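Local coordinates for protein intron-associated endonuclease 1 (Enterobacteria phage T4, PDB 1MK0) that acts as a homing endonuclease for a phage intron, its GIY-YIG catalytic domain probably hydrolysing phosphodiester bonds of the DNA it binds, at residues I8-N13 and Q46-K51; K15-S20 and G38-I43; R30-L35 and H52-E57; I60-P65 and N76-E81; N83-I86 and A92-T95. The protein carries 1 engineered substitution. All coordinates share one frame; numbering follows the deposited sequence.

Contact 1. Residues I8-N13 and Q46-K51; sequences IKNTLN and QRSFNK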
# COMPACT_ATOMS: atom_id res chain seq x y z
N ILE A 8 0.31 0.44 4.49
CA ILE A 8 -0.55 -0.57 5.10
C ILE A 8 0.47 -1.39 5.87
O ILE A 8 1.33 -2.04 5.28
CB ILE A 8 -1.25 -1.46 4.04
CG1 ILE A 8 -2.20 -0.60 3.20
CG2 ILE A 8 -2.01 -2.59 4.73
CD1 ILE A 8 -2.94 -1.36 2.12
N LYS A 9 0.40 -1.33 7.20
CA LYS A 9 1.37 -2.02 8.03
C LYS A 9 0.84 -3.23 8.79
O LYS A 9 -0.21 -3.18 9.44
CB LYS A 9 1.98 -1.02 9.02
CG LYS A 9 3.02 -1.61 9.96
CD LYS A 9 3.77 -0.52 10.74
CE LYS A 9 2.83 0.31 11.60
NZ LYS A 9 3.57 1.32 12.41
N ASN A 10 1.58 -4.33 8.71
CA ASN A 10 1.22 -5.56 9.40
C ASN A 10 1.59 -5.32 10.87
O ASN A 10 2.75 -5.08 11.19
CB ASN A 10 2.02 -6.72 8.83
CG ASN A 10 1.61 -8.06 9.41
OD1 ASN A 10 1.41 -8.19 10.62
ND2 ASN A 10 1.49 -9.07 8.56
N THR A 11 0.60 -5.39 11.76
CA THR A 11 0.85 -5.15 13.18
C THR A 11 1.61 -6.27 13.88
O THR A 11 2.02 -6.12 15.03
CB THR A 11 -0.46 -4.88 13.95
OG1 THR A 11 -1.31 -6.03 13.87
CG2 THR A 11 -1.19 -3.69 13.35
N LEU A 12 1.81 -7.38 13.19
CA LEU A 12 2.52 -8.52 13.76
C LEU A 12 4.03 -8.47 13.53
O LEU A 12 4.80 -8.97 14.35
CB LEU A 12 1.97 -9.83 13.19
CG LEU A 12 0.47 -10.10 13.33
CD1 LEU A 12 0.14 -11.47 12.74
CD2 LEU A 12 0.07 -10.05 14.80
N ASN A 13 4.45 -7.86 12.42
CA ASN A 13 5.87 -7.79 12.10
C ASN A 13 6.36 -6.42 11.61
O ASN A 13 7.52 -6.26 11.26
CB ASN A 13 6.21 -8.83 11.04
CG ASN A 13 5.31 -8.73 9.83
OD1 ASN A 13 4.98 -7.63 9.38
ND2 ASN A 13 4.91 -9.87 9.28
N GLN A 46 -0.84 -10.84 -0.29
CA GLN A 46 -1.84 -11.90 -0.36
C GLN A 46 -1.45 -13.07 0.55
O GLN A 46 -2.30 -13.62 1.25
CB GLN A 46 -2.00 -12.41 -1.80
CG GLN A 46 -3.15 -13.39 -1.96
CD GLN A 46 -4.52 -12.73 -1.79
OE1 GLN A 46 -4.95 -11.95 -2.64
NE2 GLN A 46 -5.20 -13.04 -0.69
N ARG A 47 -0.18 -13.45 0.53
CA ARG A 47 0.30 -14.55 1.36
C ARG A 47 0.13 -14.24 2.84
O ARG A 47 -0.31 -15.08 3.62
CB ARG A 47 1.77 -14.84 1.06
CG ARG A 47 1.99 -15.61 -0.22
CD ARG A 47 3.46 -15.77 -0.49
NE ARG A 47 3.73 -16.68 -1.60
CZ ARG A 47 4.93 -16.90 -2.11
NH1 ARG A 47 5.98 -16.25 -1.62
NH2 ARG A 47 5.09 -17.76 -3.11
N SER A 48 0.50 -13.02 3.22
CA SER A 48 0.39 -12.61 4.62
C SER A 48 -1.07 -12.61 5.04
O SER A 48 -1.41 -13.09 6.13
CB SER A 48 0.99 -11.22 4.81
OG SER A 48 0.93 -10.83 6.17
N PHE A 49 -1.92 -12.07 4.19
CA PHE A 49 -3.35 -12.00 4.47
C PHE A 49 -3.96 -13.40 4.55
O PHE A 49 -4.85 -13.65 5.35
CB PHE A 49 -4.07 -11.18 3.40
CG PHE A 49 -5.54 -11.01 3.65
CD1 PHE A 49 -6.45 -11.94 3.15
CD2 PHE A 49 -6.01 -9.93 4.38
CE1 PHE A 49 -7.82 -11.79 3.39
CE2 PHE A 49 -7.37 -9.78 4.63
CZ PHE A 49 -8.28 -10.71 4.13
N ASN A 50 -3.47 -14.32 3.72
CA ASN A 50 -4.00 -15.68 3.76
C ASN A 50 -3.66 -16.35 5.08
O ASN A 50 -4.41 -17.20 5.56
CB ASN A 50 -3.43 -16.51 2.61
CG ASN A 50 -4.00 -16.12 1.26
OD1 ASN A 50 -5.00 -15.40 1.19
ND2 ASN A 50 -3.38 -16.60 0.19
N LYS A 51 -2.55 -15.95 5.68
CA LYS A 51 -2.10 -16.51 6.95
C LYS A 51 -2.65 -15.81 8.19
O LYS A 51 -2.78 -16.44 9.24
CB LYS A 51 -0.57 -16.49 7.04
CG LYS A 51 0.14 -17.43 6.09
CD LYS A 51 1.64 -17.36 6.32
CE LYS A 51 2.38 -18.40 5.50
NZ LYS A 51 3.86 -18.33 5.72

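Contact 2. Residues K15-S20 and G38-I43; sequences KVYVGS and GCHSSI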
# COMPACT_ATOMS: atom_id res chain seq x y z
N LYS A 15 5.96 -4.95 8.86
CA LYS A 15 6.26 -4.85 7.44
C LYS A 15 5.17 -3.98 6.81
O LYS A 15 4.02 -4.02 7.25
CB LYS A 15 6.27 -6.23 6.78
CG LYS A 15 7.46 -7.09 7.17
CD LYS A 15 7.39 -8.45 6.48
CE LYS A 15 8.56 -9.33 6.87
NZ LYS A 15 9.86 -8.74 6.47
N VAL A 16 5.52 -3.20 5.79
CA VAL A 16 4.52 -2.34 5.17
C VAL A 16 4.40 -2.44 3.66
O VAL A 16 5.28 -2.94 2.96
CB VAL A 16 4.79 -0.84 5.48
CG1 VAL A 16 4.96 -0.63 6.98
CG2 VAL A 16 6.01 -0.36 4.72
N TYR A 17 3.26 -1.95 3.17
CA TYR A 17 2.95 -1.88 1.76
C TYR A 17 2.73 -0.39 1.53
O TYR A 17 1.93 0.23 2.23
CB TYR A 17 1.65 -2.63 1.46
CG TYR A 17 1.18 -2.52 0.03
CD1 TYR A 17 1.63 -3.42 -0.94
CD2 TYR A 17 0.28 -1.52 -0.36
CE1 TYR A 17 1.20 -3.33 -2.26
CE2 TYR A 17 -0.15 -1.42 -1.69
CZ TYR A 17 0.31 -2.33 -2.63
OH TYR A 17 -0.12 -2.26 -3.94
N VAL A 18 3.46 0.19 0.58
CA VAL A 18 3.31 1.61 0.27
C VAL A 18 2.51 1.76 -1.01
O VAL A 18 2.76 1.07 -1.99
CB VAL A 18 4.69 2.28 0.08
CG1 VAL A 18 4.51 3.71 -0.43
CG2 VAL A 18 5.46 2.28 1.39
N GLY A 19 1.53 2.67 -1.00
CA GLY A 19 0.73 2.87 -2.19
C GLY A 19 0.27 4.30 -2.34
O GLY A 19 0.60 5.15 -1.52
N SER A 20 -0.50 4.57 -3.40
CA SER A 20 -1.02 5.92 -3.64
C SER A 20 -2.51 5.81 -3.90
O SER A 20 -2.99 4.79 -4.41
CB SER A 20 -0.31 6.55 -4.84
OG SER A 20 -0.50 5.78 -6.02
N GLY A 38 -8.87 -13.13 -2.97
CA GLY A 38 -7.64 -13.84 -3.30
C GLY A 38 -6.94 -13.46 -4.59
O GLY A 38 -6.10 -14.21 -5.09
N CYS A 39 -7.26 -12.29 -5.12
CA CYS A 39 -6.65 -11.84 -6.38
C CYS A 39 -5.88 -10.53 -6.28
O CYS A 39 -5.76 -9.80 -7.26
CB CYS A 39 -7.74 -11.74 -7.45
SG CYS A 39 -9.33 -11.11 -6.82
N HIS A 40 -5.34 -10.24 -5.10
CA HIS A 40 -4.58 -9.02 -4.91
C HIS A 40 -3.34 -9.00 -5.79
O HIS A 40 -2.75 -10.04 -6.08
CB HIS A 40 -4.20 -8.87 -3.44
CG HIS A 40 -3.74 -7.49 -3.08
ND1 HIS A 40 -2.46 -7.04 -3.34
CD2 HIS A 40 -4.40 -6.44 -2.54
CE1 HIS A 40 -2.35 -5.78 -2.97
NE2 HIS A 40 -3.52 -5.39 -2.48
N SER A 41 -2.94 -7.80 -6.21
CA SER A 41 -1.78 -7.60 -7.08
C SER A 41 -0.45 -8.00 -6.46
O SER A 41 0.50 -8.31 -7.18
CB SER A 41 -1.71 -6.14 -7.53
OG SER A 41 -1.63 -5.25 -6.43
N SER A 42 -0.36 -7.99 -5.14
CA SER A 42 0.88 -8.36 -4.48
C SER A 42 0.79 -9.74 -3.85
O SER A 42 0.06 -9.94 -2.88
CB SER A 42 1.24 -7.36 -3.39
OG SER A 42 2.27 -7.88 -2.56
N ILE A 43 1.55 -10.69 -4.39
CA ILE A 43 1.54 -12.04 -3.86
C ILE A 43 2.02 -12.05 -2.41
O ILE A 43 1.61 -12.89 -1.61
CB ILE A 43 2.44 -12.98 -4.70
CG1 ILE A 43 2.36 -14.41 -4.16
CG2 ILE A 43 3.88 -12.48 -4.67
CD1 ILE A 43 3.12 -15.43 -5.00
O HOH W 1 0.85 -4.18 -5.74

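Contact 3. Residues R30-L35 and H52-E57; sequences RHFKDL and HGNVFE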
# COMPACT_ATOMS: atom_id res chain seq x y z
N ARG A 30 -10.80 -1.28 -0.90
CA ARG A 30 -10.59 -2.10 -2.08
C ARG A 30 -9.49 -3.14 -1.88
O ARG A 30 -9.60 -4.26 -2.36
CB ARG A 30 -10.25 -1.23 -3.30
CG ARG A 30 -9.95 -2.03 -4.56
CD ARG A 30 -10.34 -1.26 -5.81
NE ARG A 30 -9.57 -0.03 -5.98
CZ ARG A 30 -8.44 0.06 -6.68
NH1 ARG A 30 -7.94 -1.01 -7.28
NH2 ARG A 30 -7.83 1.23 -6.79
N HIS A 31 -8.44 -2.76 -1.16
CA HIS A 31 -7.34 -3.68 -0.89
C HIS A 31 -7.83 -4.92 -0.16
O HIS A 31 -7.48 -6.04 -0.52
CB HIS A 31 -6.27 -3.01 -0.02
CG HIS A 31 -5.27 -2.23 -0.80
ND1 HIS A 31 -4.43 -2.81 -1.73
CD2 HIS A 31 -4.95 -0.91 -0.78
CE1 HIS A 31 -3.63 -1.89 -2.24
NE2 HIS A 31 -3.92 -0.73 -1.67
N PHE A 32 -8.62 -4.71 0.88
CA PHE A 32 -9.11 -5.84 1.66
C PHE A 32 -10.17 -6.66 0.94
O PHE A 32 -10.26 -7.86 1.15
CB PHE A 32 -9.56 -5.36 3.03
CG PHE A 32 -8.44 -4.77 3.85
CD1 PHE A 32 -7.33 -5.55 4.19
CD2 PHE A 32 -8.45 -3.43 4.22
CE1 PHE A 32 -6.26 -5.00 4.88
CE2 PHE A 32 -7.38 -2.87 4.92
CZ PHE A 32 -6.28 -3.66 5.25
N LYS A 33 -10.96 -6.02 0.08
CA LYS A 33 -11.96 -6.76 -0.68
C LYS A 33 -11.19 -7.67 -1.64
O LYS A 33 -11.56 -8.82 -1.85
CB LYS A 33 -12.85 -5.82 -1.49
CG LYS A 33 -13.91 -5.10 -0.67
CD LYS A 33 -14.88 -4.37 -1.58
CE LYS A 33 -15.99 -3.70 -0.78
NZ LYS A 33 -16.96 -3.00 -1.67
N ASP A 34 -10.11 -7.14 -2.20
CA ASP A 34 -9.29 -7.90 -3.13
C ASP A 34 -8.59 -9.07 -2.44
O ASP A 34 -8.53 -10.17 -2.99
CB ASP A 34 -8.24 -6.99 -3.78
CG ASP A 34 -8.83 -6.11 -4.87
OD1 ASP A 34 -10.06 -6.18 -5.09
OD2 ASP A 34 -8.05 -5.36 -5.50
N LEU A 35 -8.05 -8.82 -1.25
CA LEU A 35 -7.35 -9.86 -0.51
C LEU A 35 -8.30 -11.00 -0.16
O LEU A 35 -7.93 -12.17 -0.20
CB LEU A 35 -6.72 -9.26 0.76
CG LEU A 35 -5.51 -8.37 0.47
CD1 LEU A 35 -5.17 -7.53 1.69
CD2 LEU A 35 -4.32 -9.23 0.06
N HIS A 52 -2.97 -14.53 8.07
CA HIS A 52 -3.44 -13.78 9.23
C HIS A 52 -4.75 -13.03 9.09
O HIS A 52 -5.33 -12.61 10.08
CB HIS A 52 -2.37 -12.75 9.63
CG HIS A 52 -0.98 -13.31 9.70
ND1 HIS A 52 -0.62 -14.29 10.60
CD2 HIS A 52 0.13 -13.03 8.98
CE1 HIS A 52 0.66 -14.58 10.44
NE2 HIS A 52 1.14 -13.83 9.47
N GLY A 53 -5.21 -12.84 7.86
CA GLY A 53 -6.42 -12.07 7.68
C GLY A 53 -6.03 -10.62 7.89
O GLY A 53 -4.85 -10.27 7.80
N ASN A 54 -7.00 -9.76 8.21
CA ASN A 54 -6.69 -8.35 8.39
C ASN A 54 -6.09 -7.94 9.73
O ASN A 54 -6.81 -7.49 10.63
CB ASN A 54 -7.93 -7.50 8.10
CG ASN A 54 -7.61 -6.01 8.02
OD1 ASN A 54 -8.49 -5.20 7.74
ND2 ASN A 54 -6.36 -5.66 8.28
N VAL A 55 -4.78 -8.08 9.85
CA VAL A 55 -4.05 -7.70 11.05
C VAL A 55 -3.27 -6.43 10.71
O VAL A 55 -2.26 -6.12 11.33
CB VAL A 55 -3.05 -8.80 11.49
CG1 VAL A 55 -3.82 -10.02 11.99
CG2 VAL A 55 -2.14 -9.18 10.33
N PHE A 56 -3.76 -5.69 9.72
CA PHE A 56 -3.09 -4.48 9.26
C PHE A 56 -3.66 -3.16 9.77
O PHE A 56 -4.82 -3.08 10.18
CB PHE A 56 -3.07 -4.44 7.73
CG PHE A 56 -2.47 -5.66 7.10
CD1 PHE A 56 -3.22 -6.82 6.92
CD2 PHE A 56 -1.13 -5.67 6.72
CE1 PHE A 56 -2.65 -7.97 6.38
CE2 PHE A 56 -0.55 -6.82 6.18
CZ PHE A 56 -1.31 -7.97 6.01
N GLU A 57 -2.81 -2.14 9.71
CA GLU A 57 -3.15 -0.78 10.10
C GLU A 57 -2.82 0.13 8.93
O GLU A 57 -1.69 0.11 8.44
CB GLU A 57 -2.34 -0.33 11.31
CG GLU A 57 -2.92 -0.70 12.66
CD GLU A 57 -2.16 -0.05 13.80
OE1 GLU A 57 -2.02 1.19 13.80
OE2 GLU A 57 -1.70 -0.78 14.71

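Contact 4. Residues I60-P65 and N76-E81; sequences ILEEIP and NFWIKE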
# COMPACT_ATOMS: atom_id res chain seq x y z
N ILE A 60 -1.81 7.42 6.64
CA ILE A 60 -1.39 8.31 5.56
C ILE A 60 0.06 8.71 5.77
O ILE A 60 0.47 9.06 6.87
CB ILE A 60 -2.25 9.60 5.55
CG1 ILE A 60 -3.70 9.25 5.25
CG2 ILE A 60 -1.70 10.58 4.53
CD1 ILE A 60 -4.66 10.41 5.41
N LEU A 61 0.85 8.65 4.70
CA LEU A 61 2.24 9.05 4.77
C LEU A 61 2.33 10.51 4.34
O LEU A 61 2.99 11.32 4.98
CB LEU A 61 3.11 8.19 3.86
CG LEU A 61 3.28 6.71 4.24
CD1 LEU A 61 4.15 6.02 3.20
CD2 LEU A 61 3.90 6.59 5.62
N GLU A 62 1.64 10.83 3.25
CA GLU A 62 1.63 12.18 2.69
C GLU A 62 0.33 12.48 1.96
O GLU A 62 -0.01 11.76 1.02
CB GLU A 62 2.75 12.35 1.68
CG GLU A 62 4.03 12.94 2.17
CD GLU A 62 5.09 12.90 1.10
OE1 GLU A 62 4.80 13.33 -0.04
OE2 GLU A 62 6.20 12.45 1.39
N GLU A 63 -0.37 13.53 2.36
CA GLU A 63 -1.58 13.91 1.64
C GLU A 63 -1.11 14.89 0.57
O GLU A 63 -0.61 15.97 0.90
CB GLU A 63 -2.61 14.60 2.55
CG GLU A 63 -3.86 15.03 1.78
CD GLU A 63 -4.92 15.70 2.64
OE1 GLU A 63 -5.93 16.17 2.07
OE2 GLU A 63 -4.76 15.75 3.88
N ILE A 64 -1.24 14.50 -0.69
CA ILE A 64 -0.82 15.33 -1.81
C ILE A 64 -1.77 15.08 -2.97
O ILE A 64 -2.47 14.06 -3.00
CB ILE A 64 0.63 15.01 -2.26
CG1 ILE A 64 0.75 13.53 -2.65
CG2 ILE A 64 1.61 15.37 -1.16
CD1 ILE A 64 2.14 13.13 -3.09
N PRO A 65 -1.81 15.99 -3.95
CA PRO A 65 -2.69 15.83 -5.12
C PRO A 65 -2.38 14.56 -5.89
O PRO A 65 -1.22 14.17 -6.03
CB PRO A 65 -2.40 17.08 -5.94
CG PRO A 65 -2.06 18.10 -4.90
CD PRO A 65 -1.16 17.31 -3.97
N ASN A 76 7.65 6.32 -4.84
CA ASN A 76 8.94 5.64 -4.89
C ASN A 76 9.85 6.09 -3.76
O ASN A 76 10.66 5.30 -3.27
CB ASN A 76 9.62 5.85 -6.24
CG ASN A 76 9.07 4.94 -7.31
OD1 ASN A 76 8.72 3.79 -7.03
ND2 ASN A 76 9.02 5.42 -8.54
N PHE A 77 9.73 7.34 -3.36
CA PHE A 77 10.54 7.84 -2.25
C PHE A 77 10.24 7.00 -1.01
O PHE A 77 11.15 6.51 -0.35
CB PHE A 77 10.22 9.30 -1.94
CG PHE A 77 10.84 9.77 -0.65
CD1 PHE A 77 12.19 10.07 -0.59
CD2 PHE A 77 10.08 9.86 0.51
CE1 PHE A 77 12.78 10.44 0.62
CE2 PHE A 77 10.65 10.22 1.72
CZ PHE A 77 12.02 10.51 1.77
N TRP A 78 8.95 6.86 -0.70
CA TRP A 78 8.55 6.10 0.48
C TRP A 78 8.83 4.61 0.39
O TRP A 78 9.14 3.98 1.40
CB TRP A 78 7.07 6.35 0.79
CG TRP A 78 6.88 7.71 1.39
CD1 TRP A 78 6.23 8.78 0.84
CD2 TRP A 78 7.40 8.17 2.64
NE1 TRP A 78 6.32 9.87 1.66
CE2 TRP A 78 7.04 9.52 2.78
CE3 TRP A 78 8.16 7.56 3.66
CZ2 TRP A 78 7.40 10.29 3.89
CZ3 TRP A 78 8.51 8.32 4.76
CH2 TRP A 78 8.13 9.67 4.87
N ILE A 79 8.73 4.03 -0.81
CA ILE A 79 9.02 2.61 -0.98
C ILE A 79 10.48 2.36 -0.61
O ILE A 79 10.80 1.39 0.06
CB ILE A 79 8.78 2.16 -2.44
CG1 ILE A 79 7.28 2.09 -2.72
CG2 ILE A 79 9.43 0.80 -2.68
CD1 ILE A 79 6.95 1.81 -4.17
N LYS A 80 11.36 3.26 -1.05
CA LYS A 80 12.78 3.12 -0.76
C LYS A 80 13.07 3.49 0.69
O LYS A 80 13.82 2.81 1.38
CB LYS A 80 13.58 4.02 -1.70
CG LYS A 80 15.09 3.85 -1.58
CD LYS A 80 15.81 4.64 -2.67
CE LYS A 80 17.31 4.40 -2.62
NZ LYS A 80 18.00 5.10 -3.74
N GLU A 81 12.46 4.58 1.16
CA GLU A 81 12.67 5.05 2.52
C GLU A 81 12.29 3.99 3.55
O GLU A 81 12.99 3.78 4.54
CB GLU A 81 11.84 6.31 2.76
CG GLU A 81 12.08 6.97 4.11
CD GLU A 81 13.44 7.63 4.22
OE1 GLU A 81 13.76 8.14 5.32
OE2 GLU A 81 14.19 7.64 3.22

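Contact 5. Residues N83-I86 and A92-T95; sequences NSKI and ADAT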
# COMPACT_ATOMS: atom_id res chain seq x y z
N ASN A 83 11.97 0.79 2.76
CA ASN A 83 12.50 -0.49 2.28
C ASN A 83 11.37 -1.50 2.14
O ASN A 83 11.50 -2.66 2.53
CB ASN A 83 13.55 -0.99 3.28
CG ASN A 83 14.36 -2.15 2.74
OD1 ASN A 83 14.82 -2.13 1.61
ND2 ASN A 83 14.54 -3.17 3.57
N SER A 84 10.26 -1.06 1.54
CA SER A 84 9.07 -1.90 1.40
C SER A 84 9.08 -2.97 0.31
O SER A 84 8.09 -3.68 0.13
CB SER A 84 7.83 -1.02 1.25
OG SER A 84 7.82 -0.34 0.00
N LYS A 85 10.19 -3.10 -0.41
CA LYS A 85 10.28 -4.15 -1.43
C LYS A 85 11.03 -5.31 -0.79
O LYS A 85 10.51 -6.42 -0.68
CB LYS A 85 11.02 -3.62 -2.67
CG LYS A 85 10.24 -2.55 -3.41
CD LYS A 85 11.12 -1.69 -4.30
CE LYS A 85 11.73 -2.46 -5.44
NZ LYS A 85 12.46 -1.55 -6.36
N ILE A 86 12.25 -5.05 -0.34
CA ILE A 86 13.06 -6.07 0.30
C ILE A 86 12.45 -6.53 1.63
O ILE A 86 12.40 -7.72 1.92
CB ILE A 86 14.49 -5.55 0.56
CG1 ILE A 86 15.20 -5.30 -0.77
CG2 ILE A 86 15.27 -6.53 1.43
CD1 ILE A 86 16.55 -4.62 -0.63
N ALA A 92 7.31 -4.14 -6.68
CA ALA A 92 8.03 -3.36 -7.68
C ALA A 92 7.90 -1.88 -7.35
O ALA A 92 7.24 -1.52 -6.38
CB ALA A 92 7.47 -3.65 -9.06
N ASP A 93 8.54 -1.04 -8.15
CA ASP A 93 8.43 0.39 -7.92
C ASP A 93 7.00 0.82 -8.22
O ASP A 93 6.22 0.07 -8.80
CB ASP A 93 9.42 1.18 -8.77
CG ASP A 93 10.84 1.08 -8.25
OD1 ASP A 93 11.00 0.97 -7.01
OD2 ASP A 93 11.78 1.14 -9.06
N ALA A 94 6.67 2.05 -7.82
CA ALA A 94 5.33 2.59 -7.98
C ALA A 94 4.75 2.72 -9.38
O ALA A 94 5.47 2.95 -10.35
CB ALA A 94 5.25 3.94 -7.28
N THR A 95 3.43 2.56 -9.45
CA THR A 95 2.69 2.70 -10.70
C THR A 95 1.61 3.75 -10.42
O THR A 95 1.37 4.11 -9.26
CB THR A 95 2.02 1.38 -11.12
OG1 THR A 95 1.34 1.56 -12.37
CG2 THR A 95 1.03 0.92 -10.08

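Contact 1. Residues I8-N13 and Q46-K51
Asn10 and Ser48 meet where strand 4-10 of the GIY-YIG fold runs out into an Asx turn and passes the flank of helix 43-52. The touch is small and polar: Asn10 ND2 lies 3.0 Å from Ser48 OG. Tyr89 completes the group, its OH hydrogen-bonding with Asn10 ND2 and more weakly with Ser48 OG, so that three polar groups gather between strand end and helix. With its CG anti to the backbone N (chi1 -175°), Asn10 extends its amide toward the helix. The other end of that amide is engaged too, since OD1 accepts from Leu12 N at 2.7 Å, the donor lying in the carbonyl plane. This bond fixes the rotation of the amide and so places ND2. Asparagine suits the site because one short side chain closes the turn with OD1 and bonds Tyr89 with ND2, while serine gives the helix a small polar surface. Phe56 lies against both residues. Farther out, Gln46 ties helix 43-52 to the loop at His40, through OE1 and His40 N, and to Leu35 of helix 24-37, through NE2 and Leu35 O. Gln46 NE2 also meets Asn50 OD1 at 3.0 Å, 37° out of the Asn50 carbonyl plane.

Contact 2. Residues K15-S20 and G38-I43
Tyr17, which opens the Tyr-Val-Gly element of residues 17-19, this protein's version of the YIG half of the GIY-YIG motif, forms a T-shaped pair with His40. The edge of His40 points at the face of Tyr17, with ring planes 82° apart and centroids separated by 5.9 Å. Tyr17 CG stands anti to the backbone N (chi1 175°), which carries the ring off the strand toward the loop. The imidazole is held at both nitrogens: ND1 accepts from Ser42 N at 2.9 Å in a nearly straight bond (170°), and NE2 pairs with His31 ND1. Histidine suits this place because it can be gripped at two points and still turn a ring edge to a neighbour. Ser42 adds an apolar touch, its CB 4.2 Å from Tyr17 CE1, while its OG caps helix 43-52 at Leu45 N and also binds Tyr89 O. The phenol end is polar and lies near a bound citrate, probably from the crystallisation liquor, which hydrogen-bonds to Tyr17 OH and may mark a pocket. A water bridges across to the loop, donating to Tyr17 OH at 2.8 Å and lying 2.8 Å from Ser41 OG.

Contact 3. Residues R30-L35 and H52-E57
The turn that leads from helix 43-52 into edge strand 56-63 is laid against helix 24-37 through a stack of Asn54 on Phe32. Gly53, with a phi of 75°, breaks the preceding helix; Asn54 is the centre of an inverse gamma turn, and its side chain points toward Phe32. The Asn54 amide covers one face of the Phe32 ring, the two planes being 24° apart, and Asn54 CG comes to 3.6 Å from Phe32 CE1. Phe56 approaches from another direction, at the edge of the Phe32 ring, with its CD1 4.1 Å from Phe32 CE1. Val55, between them, has its CB pointing away from the helix and packs instead on Asn10 and Leu12. Farther in, Leu35 and Phe56 both lean on Leu45 of helix 43-52. Each residue type fits its place: asparagine brings a flat amide that can lie on an aromatic face, while the two phenylalanines supply broad apolar surfaces. Helix 24-37 and the turn and strand start at 54-56 are thus joined by dispersion and amide-pi packing, with an exposed amide lying flat on an apolar ring, so the contact does not depend on which end of the amide is oxygen.

Contact 4. Residues I60-P65 and N76-E81
Trp78 of helix 68-81 meets Leu61 and Glu62 at the classic beta bulge of strand 56-63, where both bulge residues face Ile5 of the neighbouring strand. Along the helix, Asn76 comes first and binds the C-terminal loop rather than the strand, its OD1 accepting from Ala94 N. Phe77 follows, and its ring supports Trp78 from one side: Phe77 CE2 sits 3.7 Å above the plane of the indole, over its centre. Arg74 makes a cation-pi contact with this same phenylalanine. Trp78 then carries the contact. Leu61 CD1 covers the face opposite Phe77 in a CH-pi contact, 4.1 Å from the centroid of the five-membered ring of Trp78 and 27° off its normal, so the indole is sandwiched between two hydrocarbon groups. At its edge, Trp78 NE1 donates to Glu62 OE2 over a short 2.6 Å, bent to 146° and arriving from well above the carboxylate plane. Glu62 OE2 also forms a salt bridge with Arg74 NH2, which probably favours the charged carboxylate. Tryptophan suits the site because it joins a wide apolar face to a single N-H donor. Ile79 turns away to pack on Val18, and Glu81 CB lies over the face of Phe77, offset from its centre. Through these side chains the helix touches all three strands: Trp78 also rests on Ile5 of strand 4-10 and Val18 of strand 16-21, whereas Ile60, next to Leu61, reaches Phe24 and Trp28 of helix 24-37.

Contact 5. Residues N83-I86 and A92-T95
Lys85 and Ala92 bring their CA atoms to 6.7 Å of each other where two irregular segments beyond helix 68-81 pass close by, the first starting at Asn83, whose positive phi of 47° belongs to a Schellman motif ending that helix. Across this gap Lys85 makes a salt bridge, NZ donating to Asp93 OD1 at 3.0 Å. The ammonium comes from above the carboxylate plane, 55° out of it. It favours one oxygen, since Asp93 OD2 is 3.9 Å from Lys85 NZ. A bend in the lysine chain at chi3 (66°) turns its end toward the aspartate. Asp93, for its part, starts from a CB directed away from Lys85, yet its carboxylate swings back within reach. The methylene part of Lys85 is used as well: CE passes 4.3 Å from Ala92 C, and the chain lies on Ile79 of the helix. Lysine suits this exposed place because its hydrocarbon covers an apolar neighbour while its charge remains at the surface. Nearby, Ser84 OG binds Asn90 OD1 and Ala94 N binds Asn76 OD1. Being exposed and made largely through one oxygen, the ion pair is probably a modest electrostatic link between the segments.

Overall arrangement
The five contacts gather round one antiparallel sheet of order 16-21, 4-10, 56-63. Contacts 1 and 2 are partly buried, contact 2 nearest the centre of the chain; contacts 3, 4 and 5 are surface contacts. Contacts 1, 2 and 3 adjoin and share helices 24-37 and 43-52 and the loop between them, and His31 and His40 hydrogen-bond between contacts 2 and 3. Contact 4 uses the far end of strand 56-63, about 20 Å from contact 3 between centres, and joins contact 5 through helix 68-81. Chemistry follows place: a T-shaped ring pair nearest the centre, a partly buried polar group at the strand end, amide-ring and indole packing at the sheet's edge, and an exposed ion pair in the C-terminal loops.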